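Local coordinates for protein particle-associated glycoside hydrolase (Acinetobacter phage Fri1, PDB 6C72) that acts as a tailspike depolymerase, probably a glycoside hydrolase, that degrades the capsular polysaccharide of Acinetobacter baumannii as the phage enters its host, at residues Gln109-Ile112 against Leu113-Val117; Val117-Met120 against Ala121-Gly125; Phe421-Glu424 against Gly425-Phe428; Asn435-Val438 against Ala439-Ser443; Tyr558-Gly562 against Arg563-Leu567. All coordinates share one frame; numbering follows the deposited sequence.

Interaction 1 of 5, residues Gln109-Ile112 against Leu113-Val117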
loop_
_atom_site.group_PDB
_atom_site.type_symbol
_atom_site.label_atom_id
_atom_site.label_comp_id
_atom_site.label_asym_id
_atom_site.label_seq_id
_atom_site.Cartn_x
_atom_site.Cartn_y
_atom_site.Cartn_z
ATOM N N GLN A 109 28.467 16.531 -29.459
ATOM C CA GLN A 109 27.434 17.553 -29.563
ATOM C C GLN A 109 27.030 18.039 -28.173
ATOM O O GLN A 109 25.906 18.509 -27.971
ATOM C CB GLN A 109 26.220 17.037 -30.339
ATOM C CG GLN A 109 26.588 16.265 -31.621
ATOM C CD GLN A 109 25.466 16.234 -32.674
ATOM O OE1 GLN A 109 25.195 17.235 -33.349
ATOM N NE2 GLN A 109 24.784 15.104 -32.768
ATOM N N THR A 110 27.949 17.915 -27.208
ATOM C CA THR A 110 27.654 18.269 -25.823
ATOM C C THR A 110 27.222 19.727 -25.698
ATOM O O THR A 110 26.208 20.035 -25.059
ATOM C CB THR A 110 28.882 17.981 -24.954
ATOM O OG1 THR A 110 29.105 16.563 -24.908
ATOM C CG2 THR A 110 28.701 18.522 -23.531
ATOM N N THR A 111 27.964 20.631 -26.325
ATOM C CA THR A 111 27.660 22.050 -26.190
ATOM C C THR A 111 26.266 22.377 -26.713
ATOM O O THR A 111 25.528 23.151 -26.088
ATOM C CB THR A 111 28.727 22.869 -26.917
ATOM O OG1 THR A 111 30.002 22.629 -26.308
ATOM C CG2 THR A 111 28.413 24.356 -26.848
ATOM N N ILE A 112 25.869 21.759 -27.828
ATOM C CA ILE A 112 24.569 22.062 -28.423
ATOM C C ILE A 112 23.443 21.604 -27.511
ATOM O O ILE A 112 22.498 22.361 -27.249
ATOM C CB ILE A 112 24.452 21.431 -29.821
ATOM C CG1 ILE A 112 25.377 22.152 -30.809
ATOM C CG2 ILE A 112 22.998 21.430 -30.295
ATOM C CD1 ILE A 112 25.517 21.420 -32.110
ATOM N N LEU A 113 23.521 20.360 -27.015
ATOM C CA LEU A 113 22.443 19.833 -26.176
ATOM C C LEU A 113 22.333 20.618 -24.879
ATOM O O LEU A 113 21.226 20.922 -24.423
ATOM C CB LEU A 113 22.656 18.346 -25.878
ATOM C CG LEU A 113 21.601 17.666 -24.993
ATOM C CD1 LEU A 113 20.202 17.873 -25.550
ATOM C CD2 LEU A 113 21.884 16.169 -24.808
ATOM N N GLN A 114 23.477 20.983 -24.289
ATOM C CA GLN A 114 23.459 21.761 -23.058
ATOM C C GLN A 114 22.812 23.117 -23.286
ATOM O O GLN A 114 22.143 23.650 -22.396
ATOM C CB GLN A 114 24.877 21.928 -22.516
ATOM C CG GLN A 114 24.901 22.448 -21.087
ATOM C CD GLN A 114 24.217 21.495 -20.123
ATOM O OE1 GLN A 114 24.646 20.352 -19.955
ATOM N NE2 GLN A 114 23.128 21.949 -19.511
ATOM N N LYS A 115 23.026 23.702 -24.465
ATOM C CA LYS A 115 22.368 24.961 -24.799
ATOM C C LYS A 115 20.855 24.803 -24.787
ATOM O O LYS A 115 20.128 25.697 -24.336
ATOM C CB LYS A 115 22.839 25.449 -26.165
ATOM C CG LYS A 115 23.983 26.381 -26.149
ATOM C CD LYS A 115 24.013 27.108 -27.488
ATOM C CE LYS A 115 25.396 27.108 -28.110
ATOM N NZ LYS A 115 26.244 28.110 -27.412
ATOM N N CYS A 116 20.363 23.681 -25.310
ATOM C CA CYS A 116 18.925 23.457 -25.357
ATOM C C CYS A 116 18.343 23.325 -23.951
ATOM O O CYS A 116 17.331 23.955 -23.624
ATOM C CB CYS A 116 18.618 22.210 -26.198
ATOM S SG CYS A 116 19.108 22.367 -27.951
ATOM N N VAL A 117 18.977 22.518 -23.100
ATOM C CA VAL A 117 18.465 22.341 -21.743
ATOM C C VAL A 117 18.510 23.665 -20.991
ATOM O O VAL A 117 17.547 24.040 -20.309
ATOM C CB VAL A 117 19.257 21.242 -21.007
ATOM C CG1 VAL A 117 18.800 21.116 -19.572
ATOM C CG2 VAL A 117 19.150 19.927 -21.744
#
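Gln109 and Leu113 meet through the first full turn of a helix, where the amide Leu113 N points almost straight at Gln109 O, 3.2 Å away and with an N-H...O angle of 171°. The same four-residue step is repeated as the helix proceeds, by Gln114 N to Thr110 O at 3.0 Å, Lys115 N to Thr111 O at 3.0 Å and Cys116 N to Ile112 O at 3.2 Å; the last two are noticeably less straight. Side chains add little to these bonds, since they radiate from the helix and touch mainly backbone of the preceding turn. On the outer surface, Lys115 lays its CG 3.6 Å from Thr111 O, and its CE lies 4.3 Å from Thr111 CG2. A long aliphatic chain suits this place, because it can cover the backbone and still carry its amine outward. Gln114 brings its CB to 3.4 Å from Thr110 O.

Gln109 holds the N-cap position, and its amide side chain turns away to accept from Arg98 N. Thr110 OG1 bonds locally with Asp108 OD1 at the helix start, whereas Lys138 N to Thr110 OG1 and Met140 N to Gln114 OE1 tie the helix to strand 133-140. Leu113 turns inward, with CG trans to N across the CA-CB bond (chi1 179°). That branched apolar side chain packs on Val128 of strand 126-129 and on Ala137 and Ala139 of strand 133-140. Cys116, small enough for close approach, also lies on Val128; the helix thus rests against the early strands of the parallel beta-helix, consistent with an N-terminal cap.

Interaction 2 of 5, residues Val117-Met120 against Ala121-Gly125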
loop_
_atom_site.group_PDB
_atom_site.type_symbol
_atom_site.label_atom_id
_atom_site.label_comp_id
_atom_site.label_asym_id
_atom_site.label_seq_id
_atom_site.Cartn_x
_atom_site.Cartn_y
_atom_site.Cartn_z
ATOM N N VAL A 117 18.977 22.518 -23.100
ATOM C CA VAL A 117 18.465 22.341 -21.743
ATOM C C VAL A 117 18.510 23.665 -20.991
ATOM O O VAL A 117 17.547 24.040 -20.309
ATOM C CB VAL A 117 19.257 21.242 -21.007
ATOM C CG1 VAL A 117 18.800 21.116 -19.572
ATOM C CG2 VAL A 117 19.150 19.927 -21.744
ATOM N N ASP A 118 19.627 24.397 -21.120
ATOM C CA ASP A 118 19.783 25.679 -20.441
ATOM C C ASP A 118 18.761 26.703 -20.909
ATOM O O ASP A 118 18.228 27.467 -20.097
ATOM C CB ASP A 118 21.190 26.233 -20.654
ATOM C CG ASP A 118 22.240 25.487 -19.859
ATOM O OD1 ASP A 118 21.885 24.517 -19.150
ATOM O OD2 ASP A 118 23.419 25.910 -19.905
ATOM N N TYR A 119 18.486 26.753 -22.213
ATOM C CA TYR A 119 17.563 27.766 -22.712
ATOM C C TYR A 119 16.124 27.464 -22.299
ATOM O O TYR A 119 15.374 28.383 -21.940
ATOM C CB TYR A 119 17.680 27.893 -24.230
ATOM C CG TYR A 119 16.724 28.910 -24.798
ATOM C CD1 TYR A 119 16.884 30.263 -24.535
ATOM C CD2 TYR A 119 15.645 28.514 -25.571
ATOM C CE1 TYR A 119 16.009 31.202 -25.040
ATOM C CE2 TYR A 119 14.763 29.448 -26.091
ATOM C CZ TYR A 119 14.956 30.793 -25.823
ATOM O OH TYR A 119 14.079 31.721 -26.326
ATOM N N MET A 120 15.718 26.184 -22.346
ATOM C CA MET A 120 14.387 25.815 -21.869
ATOM C C MET A 120 14.238 26.115 -20.383
ATOM O O MET A 120 13.204 26.630 -19.946
ATOM C CB MET A 120 14.114 24.334 -22.134
ATOM C CG MET A 120 13.782 24.009 -23.577
ATOM S SD MET A 120 12.370 24.918 -24.232
ATOM C CE MET A 120 11.010 24.129 -23.393
ATOM N N ALA A 121 15.272 25.822 -19.594
ATOM C CA ALA A 121 15.245 26.189 -18.184
ATOM C C ALA A 121 15.183 27.705 -17.981
ATOM O O ALA A 121 14.746 28.161 -16.922
ATOM C CB ALA A 121 16.465 25.610 -17.465
ATOM N N LEU A 122 15.639 28.493 -18.952
ATOM C CA LEU A 122 15.510 29.940 -18.837
ATOM C C LEU A 122 14.074 30.396 -19.088
ATOM O O LEU A 122 13.621 31.354 -18.462
ATOM C CB LEU A 122 16.475 30.630 -19.807
ATOM C CG LEU A 122 16.729 32.140 -19.778
ATOM C CD1 LEU A 122 17.537 32.559 -18.568
ATOM C CD2 LEU A 122 17.438 32.575 -21.057
ATOM N N ILE A 123 13.327 29.715 -19.962
ATOM C CA ILE A 123 12.005 30.206 -20.350
ATOM C C ILE A 123 10.866 29.393 -19.730
ATOM O O ILE A 123 9.765 29.321 -20.284
ATOM C CB ILE A 123 11.858 30.245 -21.887
ATOM C CG1 ILE A 123 11.921 28.836 -22.490
ATOM C CG2 ILE A 123 12.914 31.149 -22.496
ATOM C CD1 ILE A 123 11.607 28.803 -23.981
ATOM N N GLY A 124 11.098 28.787 -18.574
ATOM C CA GLY A 124 10.017 28.196 -17.808
ATOM C C GLY A 124 9.999 26.690 -17.787
ATOM O O GLY A 124 9.116 26.106 -17.143
ATOM N N GLY A 125 10.949 26.045 -18.442
ATOM C CA GLY A 125 11.008 24.607 -18.481
ATOM C C GLY A 125 10.158 24.025 -19.592
ATOM O O GLY A 125 9.530 24.724 -20.397
#
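This is a helix C-terminal contact: Met120 and Tyr119, on the last regular turn of helix 110-122, meet Ile123 and Gly125 where the chain leaves the helix for strand 126-129. Regular bonding persists as far as Ala121 N, which donates to Val117 O at 3.0 Å. Beyond it the turns fray. Leu122 N makes weak bonds to both Asp118 O and Tyr119 O, and Ile123 N shares itself weakly between Tyr119 O and Met120 O. A firmer bond closes the end, from Gly125 N to Met120 O at 2.8 Å, spanning five residues and reaching the carbonyl from above its plane. Gly124 and Gly125 both have positive phi (109° and 86°), with a backbone shape in which a CB would press on the preceding carbonyl, so glycine suits both places.

Side chains of Tyr119, Met120 and Ile123 gather along one flank, with Met120 turned to the interior. Ile123 places CG2 over a face of the Tyr119 ring, 4.2 Å from its centroid, a CH-pi contact. The other branch, CG1, sits between N and C of its own residue (chi1 65°), and this carries CD1 to 3.9 Å from Tyr119 CE2 and 4.0 Å from Met120 SD. One branched side chain therefore bridges an aromatic ring and a thioether. Leu122 CD2 meets the ring obliquely, 4.2 Å from Tyr119 CD1.

Asp118 forms a salt bridge with Lys142. Val117, Met120 and Ala121 pack on Val145 of strand 145-148, and Leu122 reaches Ser153 of the second subunit, so this helix end lies between the beta-helix of its own chain and a neighbour in the trimer.

Interaction 3 of 5, residues Phe421-Glu424 against Gly425-Phe428. With ZN (zinc ion), chain I.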
loop_
_atom_site.group_PDB
_atom_site.type_symbol
_atom_site.label_atom_id
_atom_site.label_comp_id
_atom_site.label_asym_id
_atom_site.label_seq_id
_atom_site.Cartn_x
_atom_site.Cartn_y
_atom_site.Cartn_z
ATOM N N PHE A 421 10.180 -12.146 12.113
ATOM C CA PHE A 421 10.165 -12.359 10.665
ATOM C C PHE A 421 9.100 -13.416 10.358
ATOM O O PHE A 421 9.265 -14.592 10.704
ATOM C CB PHE A 421 11.553 -12.794 10.184
ATOM C CG PHE A 421 11.709 -12.846 8.683
ATOM C CD1 PHE A 421 11.798 -11.681 7.934
ATOM C CD2 PHE A 421 11.802 -14.059 8.025
ATOM C CE1 PHE A 421 11.956 -11.727 6.547
ATOM C CE2 PHE A 421 11.961 -14.105 6.638
ATOM C CZ PHE A 421 12.038 -12.932 5.900
ATOM N N LEU A 422 8.004 -12.996 9.729
ATOM C CA LEU A 422 6.844 -13.852 9.507
ATOM C C LEU A 422 6.864 -14.435 8.098
ATOM O O LEU A 422 6.944 -13.693 7.113
ATOM C CB LEU A 422 5.544 -13.077 9.737
ATOM C CG LEU A 422 4.241 -13.843 9.465
ATOM C CD1 LEU A 422 4.159 -15.103 10.326
ATOM C CD2 LEU A 422 3.037 -12.961 9.723
ATOM N N ILE A 423 6.752 -15.758 8.017
ATOM C CA ILE A 423 6.752 -16.509 6.766
ATOM C C ILE A 423 5.376 -17.156 6.629
ATOM O O ILE A 423 5.042 -18.093 7.370
ATOM C CB ILE A 423 7.877 -17.551 6.743
ATOM C CG1 ILE A 423 9.233 -16.838 6.850
ATOM C CG2 ILE A 423 7.770 -18.459 5.508
ATOM C CD1 ILE A 423 10.410 -17.757 6.885
ATOM N N GLU A 424 4.575 -16.654 5.691
ATOM C CA GLU A 424 3.152 -16.954 5.650
ATOM C C GLU A 424 2.626 -16.873 4.219
ATOM O O GLU A 424 2.987 -15.963 3.472
ATOM C CB GLU A 424 2.397 -15.975 6.547
ATOM C CG GLU A 424 0.895 -15.972 6.385
ATOM C CD GLU A 424 0.229 -14.983 7.335
ATOM O OE1 GLU A 424 0.297 -13.762 7.058
ATOM O OE2 GLU A 424 -0.338 -15.428 8.365
ATOM N N GLY A 425 1.741 -17.807 3.864
ATOM C CA GLY A 425 1.070 -17.780 2.584
ATOM C C GLY A 425 1.927 -18.102 1.379
ATOM O O GLY A 425 1.493 -17.844 0.254
ATOM N N ASN A 426 3.131 -18.638 1.575
ATOM C CA ASN A 426 4.086 -18.871 0.503
ATOM C C ASN A 426 3.879 -20.239 -0.150
ATOM O O ASN A 426 3.328 -21.163 0.449
ATOM C CB ASN A 426 5.513 -18.749 1.034
ATOM C CG ASN A 426 5.796 -17.367 1.615
ATOM O OD1 ASN A 426 6.051 -16.413 0.875
ATOM N ND2 ASN A 426 5.712 -17.245 2.932
ATOM N N ARG A 427 4.335 -20.357 -1.401
ATOM C CA ARG A 427 4.381 -21.630 -2.109
ATOM C C ARG A 427 5.830 -22.076 -2.219
ATOM O O ARG A 427 6.634 -21.442 -2.908
ATOM C CB ARG A 427 3.740 -21.529 -3.487
ATOM C CG ARG A 427 2.268 -21.310 -3.417
ATOM C CD ARG A 427 1.597 -22.094 -4.508
ATOM N NE ARG A 427 2.169 -21.749 -5.796
ATOM C CZ ARG A 427 1.542 -21.941 -6.944
ATOM N NH1 ARG A 427 0.329 -22.483 -6.944
ATOM N NH2 ARG A 427 2.120 -21.585 -8.082
ATOM N N PHE A 428 6.148 -23.183 -1.569
ATOM C CA PHE A 428 7.506 -23.710 -1.517
ATOM C C PHE A 428 7.590 -24.925 -2.439
ATOM O O PHE A 428 7.160 -26.025 -2.076
ATOM C CB PHE A 428 7.894 -24.060 -0.080
ATOM C CG PHE A 428 8.042 -22.859 0.831
ATOM C CD1 PHE A 428 9.007 -21.894 0.581
ATOM C CD2 PHE A 428 7.240 -22.715 1.953
ATOM C CE1 PHE A 428 9.152 -20.793 1.431
ATOM C CE2 PHE A 428 7.381 -21.627 2.803
ATOM C CZ PHE A 428 8.334 -20.667 2.548
HETATM ZN ZN ZN I . -1.673 -13.526 8.460
HETATM O O HOH W 1 -2.870 -14.838 10.174
HETATM O O HOH W 2 -0.422 -11.844 9.325
#
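A zinc ion is gripped by both carboxylate oxygens of Glu424, at 2.4 Å from OE1 and 2.3 Å from OE2. Two waters also bind the metal, at 2.3 and 2.5 Å, and the bidentate hold fixes the rotation of the carboxylate. The side chain stretches straight out from the strand, CG lying trans to its own N (chi1 168°), which carries the acid well clear of the backbone. Gly425 makes the bend between strand residues 422-424 and 427-428 with positive phi (71°), a conformation that favours glycine; its carbonyl accepts from Lys370 of the third subunit.

Ile423 before the bend and Phe428 after it meet on the inner side. Ile423 CG2 touches the edge of the Phe428 ring in its plane, 3.7 Å from CZ, while Asn426 CB lies 3.7 Å above one face of that ring, offset toward the rim. Ile423 CG2 also approaches Asn426 ND2 at 3.5 Å, the two side chains crossing at about a right angle.

Asn426 suits a buried bend because its amide can satisfy backbone groups: ND2 donates to Phe398 O and OD1 accepts from Asn401 N. Asn447 repeats this, ND2 donating to Ile423 O and OD1 accepting from Asn426 N, consistent with an asparagine ladder, as in parallel beta-helices. The rings of Phe428 and Phe449 meet with planes about 25° apart, an aromatic contact between successive coils; strand 422-429 runs between strands 396-399 and 402-403 on one side and strands 443-444 and 448-450 on the other.

Interaction 4 of 5, residues Asn435-Val438 against Ala439-Ser443; sequences NNIV and ATQAS
Val438 and Ala442 form the tight, buried side of this short helical turn. Val438 O takes two amides: Ala442 N at 3.0 Å, nearly straight (175°) and in the carbonyl plane, and Gln441 N, also at 3.0 Å but from far above that plane. Next to these bonds Val438 CG1 lies 4.3 Å from Ala442 CB. Valine and alanine are compact and apolar, as the place demands, since both rest on Val417 of strand 416-418. The start of the turn is bonded too, though both donors stand above the carbonyl planes. Asn436 OD1 accepts from Val438 N at 2.9 Å, an Asx turn that caps the helix, and Asn436 O accepts from Ala439 N at 3.0 Å. Asparagine suits this position because its short side chain can bend back to take an amide that the helix itself cannot satisfy.

The helix, a single turn about residues 438-441, belongs to the connection between strand 422-429 and strand 443-444, neighbouring parallel strands near the end of the beta-helix. Ala439 O and Ala442 O both accept from Arg461 NH1.

The outer side is looser and made of Ile437, Thr440 and Gln441. Thr440 N donates to Ile437 O at 2.9 Å, and Thr440 OG1 approaches the same Ile437 O at 3.0 Å. Gln441 has CG opposite its carbonyl carbon and beside N (chi1 -64°); extended beyond CG, it passes obliquely across Ile437 and lays its amide there, NE2 in van der Waals contact with the Ile437 CD1 methyl at 3.7 Å. The amide is steadied from within, OE1 accepting from Val417 N, whereas Ile437 and Thr440 are exposed to solvent.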
loop_
_atom_site.group_PDB
_atom_site.type_symbol
_atom_site.label_atom_id
_atom_site.label_comp_id
_atom_site.label_asym_id
_atom_site.label_seq_id
_atom_site.Cartn_x
_atom_site.Cartn_y
_atom_site.Cartn_z
ATOM N N ASN A 435 18.922 -28.224 7.811
ATOM C CA ASN A 435 20.094 -27.566 8.386
ATOM C C ASN A 435 20.028 -26.047 8.276
ATOM O O ASN A 435 21.047 -25.365 8.426
ATOM C CB ASN A 435 21.395 -28.066 7.746
ATOM C CG ASN A 435 21.503 -29.567 7.745
ATOM O OD1 ASN A 435 21.871 -30.174 6.738
ATOM N ND2 ASN A 435 21.157 -30.183 8.865
ATOM N N ASN A 436 18.855 -25.487 8.012
ATOM C CA ASN A 436 18.694 -24.044 7.915
ATOM C C ASN A 436 18.122 -23.524 9.225
ATOM O O ASN A 436 16.942 -23.733 9.520
ATOM C CB ASN A 436 17.788 -23.655 6.753
ATOM C CG ASN A 436 17.826 -22.159 6.482
ATOM O OD1 ASN A 436 18.174 -21.381 7.369
ATOM N ND2 ASN A 436 17.475 -21.748 5.267
ATOM N N ILE A 437 18.939 -22.766 9.962
ATOM C CA ILE A 437 18.545 -22.264 11.268
ATOM C C ILE A 437 17.342 -21.333 11.182
ATOM O O ILE A 437 16.620 -21.169 12.174
ATOM C CB ILE A 437 19.754 -21.563 11.925
ATOM C CG1 ILE A 437 19.479 -21.271 13.405
ATOM C CG2 ILE A 437 20.154 -20.298 11.122
ATOM C CD1 ILE A 437 20.684 -20.791 14.156
ATOM N N VAL A 438 17.085 -20.740 10.012
ATOM C CA VAL A 438 15.912 -19.882 9.853
ATOM C C VAL A 438 14.645 -20.645 10.227
ATOM O O VAL A 438 13.700 -20.068 10.787
ATOM C CB VAL A 438 15.832 -19.339 8.406
ATOM C CG1 VAL A 438 14.476 -18.673 8.125
ATOM C CG2 VAL A 438 16.972 -18.372 8.115
ATOM N N ALA A 439 14.613 -21.950 9.956
ATOM C CA ALA A 439 13.425 -22.730 10.269
ATOM C C ALA A 439 13.154 -22.808 11.767
ATOM O O ALA A 439 12.003 -23.026 12.156
ATOM C CB ALA A 439 13.547 -24.141 9.682
ATOM N N THR A 440 14.161 -22.603 12.615
ATOM C CA THR A 440 13.946 -22.602 14.057
ATOM C C THR A 440 13.793 -21.200 14.627
ATOM O O THR A 440 13.538 -21.059 15.822
ATOM C CB THR A 440 15.095 -23.325 14.793
ATOM O OG1 THR A 440 16.270 -22.505 14.796
ATOM C CG2 THR A 440 15.421 -24.661 14.142
ATOM N N GLN A 441 13.939 -20.168 13.804
ATOM C CA GLN A 441 13.914 -18.786 14.252
ATOM C C GLN A 441 12.653 -18.050 13.845
ATOM O O GLN A 441 12.071 -17.337 14.659
ATOM C CB GLN A 441 15.116 -18.029 13.691
ATOM C CG GLN A 441 16.456 -18.515 14.165
ATOM C CD GLN A 441 17.573 -17.797 13.443
ATOM O OE1 GLN A 441 17.419 -17.394 12.284
ATOM N NE2 GLN A 441 18.699 -17.620 14.120
ATOM N N ALA A 442 12.242 -18.178 12.587
ATOM C CA ALA A 442 11.158 -17.367 12.072
ATOM C C ALA A 442 9.809 -17.849 12.598
ATOM O O ALA A 442 9.654 -18.978 13.068
ATOM C CB ALA A 442 11.146 -17.394 10.542
ATOM N N SER A 443 8.821 -16.963 12.500
ATOM C CA SER A 443 7.440 -17.352 12.684
ATOM C C SER A 443 6.902 -17.857 11.355
ATOM O O SER A 443 7.110 -17.226 10.314
ATOM C CB SER A 443 6.599 -16.187 13.198
ATOM O OG SER A 443 6.870 -15.955 14.567
#

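Interaction 5 of 5, residues Tyr558-Gly562 against Arg563-Leu567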
loop_
_atom_site.group_PDB
_atom_site.type_symbol
_atom_site.label_atom_id
_atom_site.label_comp_id
_atom_site.label_asym_id
_atom_site.label_seq_id
_atom_site.Cartn_x
_atom_site.Cartn_y
_atom_site.Cartn_z
ATOM N N TYR A 558 7.330 -25.675 59.722
ATOM C CA TYR A 558 6.234 -24.797 59.355
ATOM C C TYR A 558 5.395 -24.502 60.584
ATOM O O TYR A 558 5.329 -25.304 61.513
ATOM C CB TYR A 558 5.369 -25.413 58.247
ATOM C CG TYR A 558 4.967 -26.831 58.538
ATOM C CD1 TYR A 558 3.812 -27.109 59.256
ATOM C CD2 TYR A 558 5.747 -27.896 58.105
ATOM C CE1 TYR A 558 3.442 -28.394 59.529
ATOM C CE2 TYR A 558 5.377 -29.191 58.375
ATOM C CZ TYR A 558 4.230 -29.426 59.095
ATOM O OH TYR A 558 3.856 -30.706 59.378
ATOM N N SER A 559 4.754 -23.339 60.576
ATOM C CA SER A 559 3.935 -22.902 61.695
ATOM C C SER A 559 2.876 -21.945 61.180
ATOM O O SER A 559 3.163 -21.073 60.358
ATOM C CB SER A 559 4.772 -22.222 62.776
ATOM O OG SER A 559 3.944 -21.580 63.728
ATOM N N TRP A 560 1.655 -22.131 61.661
ATOM C CA TRP A 560 0.518 -21.294 61.320
ATOM C C TRP A 560 0.201 -20.383 62.496
ATOM O O TRP A 560 0.206 -20.814 63.658
ATOM C CB TRP A 560 -0.722 -22.135 60.976
ATOM C CG TRP A 560 -0.646 -22.827 59.650
ATOM C CD1 TRP A 560 -0.326 -24.138 59.422
ATOM C CD2 TRP A 560 -0.904 -22.248 58.366
ATOM N NE1 TRP A 560 -0.355 -24.403 58.073
ATOM C CE2 TRP A 560 -0.710 -23.262 57.403
ATOM C CE3 TRP A 560 -1.281 -20.968 57.935
ATOM C CZ2 TRP A 560 -0.872 -23.035 56.039
ATOM C CZ3 TRP A 560 -1.446 -20.747 56.570
ATOM C CH2 TRP A 560 -1.233 -21.771 55.642
ATOM N N SER A 561 -0.066 -19.119 62.185
ATOM C CA SER A 561 -0.633 -18.166 63.133
ATOM C C SER A 561 -1.868 -17.605 62.440
ATOM O O SER A 561 -1.758 -16.700 61.608
ATOM C CB SER A 561 0.365 -17.079 63.488
ATOM O OG SER A 561 -0.240 -16.101 64.311
ATOM N N GLY A 562 -3.029 -18.153 62.763
ATOM C CA GLY A 562 -4.208 -17.843 61.977
ATOM C C GLY A 562 -3.997 -18.320 60.548
ATOM O O GLY A 562 -3.691 -19.489 60.291
ATOM N N ARG A 563 -4.098 -17.396 59.598
ATOM C CA ARG A 563 -3.961 -17.695 58.180
ATOM C C ARG A 563 -2.578 -17.355 57.634
ATOM O O ARG A 563 -2.369 -17.418 56.416
ATOM C CB ARG A 563 -5.044 -16.957 57.395
ATOM C CG ARG A 563 -6.372 -17.687 57.407
ATOM C CD ARG A 563 -7.555 -16.738 57.279
ATOM N NE ARG A 563 -7.293 -15.709 56.289
ATOM C CZ ARG A 563 -7.310 -14.403 56.526
ATOM N NH1 ARG A 563 -7.607 -13.933 57.734
ATOM N NH2 ARG A 563 -7.031 -13.574 55.534
ATOM N N THR A 564 -1.639 -16.984 58.497
ATOM C CA THR A 564 -0.281 -16.644 58.090
ATOM C C THR A 564 0.656 -17.819 58.333
ATOM O O THR A 564 0.798 -18.278 59.469
ATOM C CB THR A 564 0.191 -15.406 58.843
ATOM O OG1 THR A 564 -0.632 -14.303 58.456
ATOM C CG2 THR A 564 1.650 -15.089 58.541
ATOM N N LEU A 565 1.342 -18.254 57.276
ATOM C CA LEU A 565 2.266 -19.377 57.344
ATOM C C LEU A 565 3.691 -18.877 57.537
ATOM O O LEU A 565 4.119 -17.944 56.855
ATOM C CB LEU A 565 2.185 -20.220 56.073
ATOM C CG LEU A 565 3.275 -21.277 55.915
ATOM C CD1 LEU A 565 3.202 -22.309 57.027
ATOM C CD2 LEU A 565 3.154 -21.940 54.547
ATOM N N SER A 566 4.422 -19.502 58.460
ATOM C CA SER A 566 5.838 -19.232 58.672
ATOM C C SER A 566 6.639 -20.504 58.451
ATOM O O SER A 566 6.207 -21.597 58.836
ATOM C CB SER A 566 6.097 -18.698 60.079
ATOM O OG SER A 566 5.460 -17.446 60.257
ATOM N N LEU A 567 7.809 -20.359 57.844
ATOM C CA LEU A 567 8.662 -21.491 57.514
ATOM C C LEU A 567 10.057 -21.252 58.060
ATOM O O LEU A 567 10.464 -20.113 58.297
ATOM C CB LEU A 567 8.744 -21.725 56.005
ATOM C CG LEU A 567 7.434 -21.999 55.277
ATOM C CD1 LEU A 567 7.708 -22.225 53.782
ATOM C CD2 LEU A 567 6.695 -23.186 55.890
#
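Trp560 lays its indole over Leu565, its partner in a non-hydrogen-bonded antiparallel pair. Leu565 CB sits 3.8 Å from the centroid of the six-membered ring and only 17° off its normal, a CH-pi contact, and CD1 of the same leucine lies on that face too, 4.0 Å above the plane. The ring leans across the neighbouring strand because CG is beside N and opposite the carbonyl carbon (chi1 -73°), so that its edge meets Arg563 O, 3.5 Å from CZ3. Broad and flat, tryptophan can cover the leucine and the backbone beside it at once.

These strands form a beta hairpin closed by a type II' turn from Ser561 to Thr564. Gly562, with phi 62°, fills the turn position where a CB would clash with Arg563 N. Thr564 N donates to Ser561 O at 3.1 Å, and Ser561 N to Thr564 O at 3.0 Å.

Farther along the same face Tyr558 CB abuts Leu567 CD2 at 3.5 Å, while its hydroxyl bonds with Glu547. That face packs on Val534 and Leu532 of strand 528-536. Ser559, Ser561, Thr564 and Ser566 point from the other face, where short hydroxyl residues suit partial exposure.

Overall arrangement
The five contacts follow the long axis of the tailspike subunit. Interactions 1 and 2 share Val117 and continue one another on helix 110-122, their centres 12 Å apart. Some 52 Å from interaction 1, centre to centre, interaction 3 lies farther along the beta-helix and touches interaction 4: Ile423 N is 2.7 Å from Ser443 O and Phe421 O is 3.0 Å from Ser443 N, both probable hydrogen bonds. Interaction 5 belongs to the C-terminal sheets, its centre about 97 Å from that of interaction 1. Zinc ions are scattered along the chain: one is held in interaction 3, and another lies about 5 Å from the Tyr558 side chain.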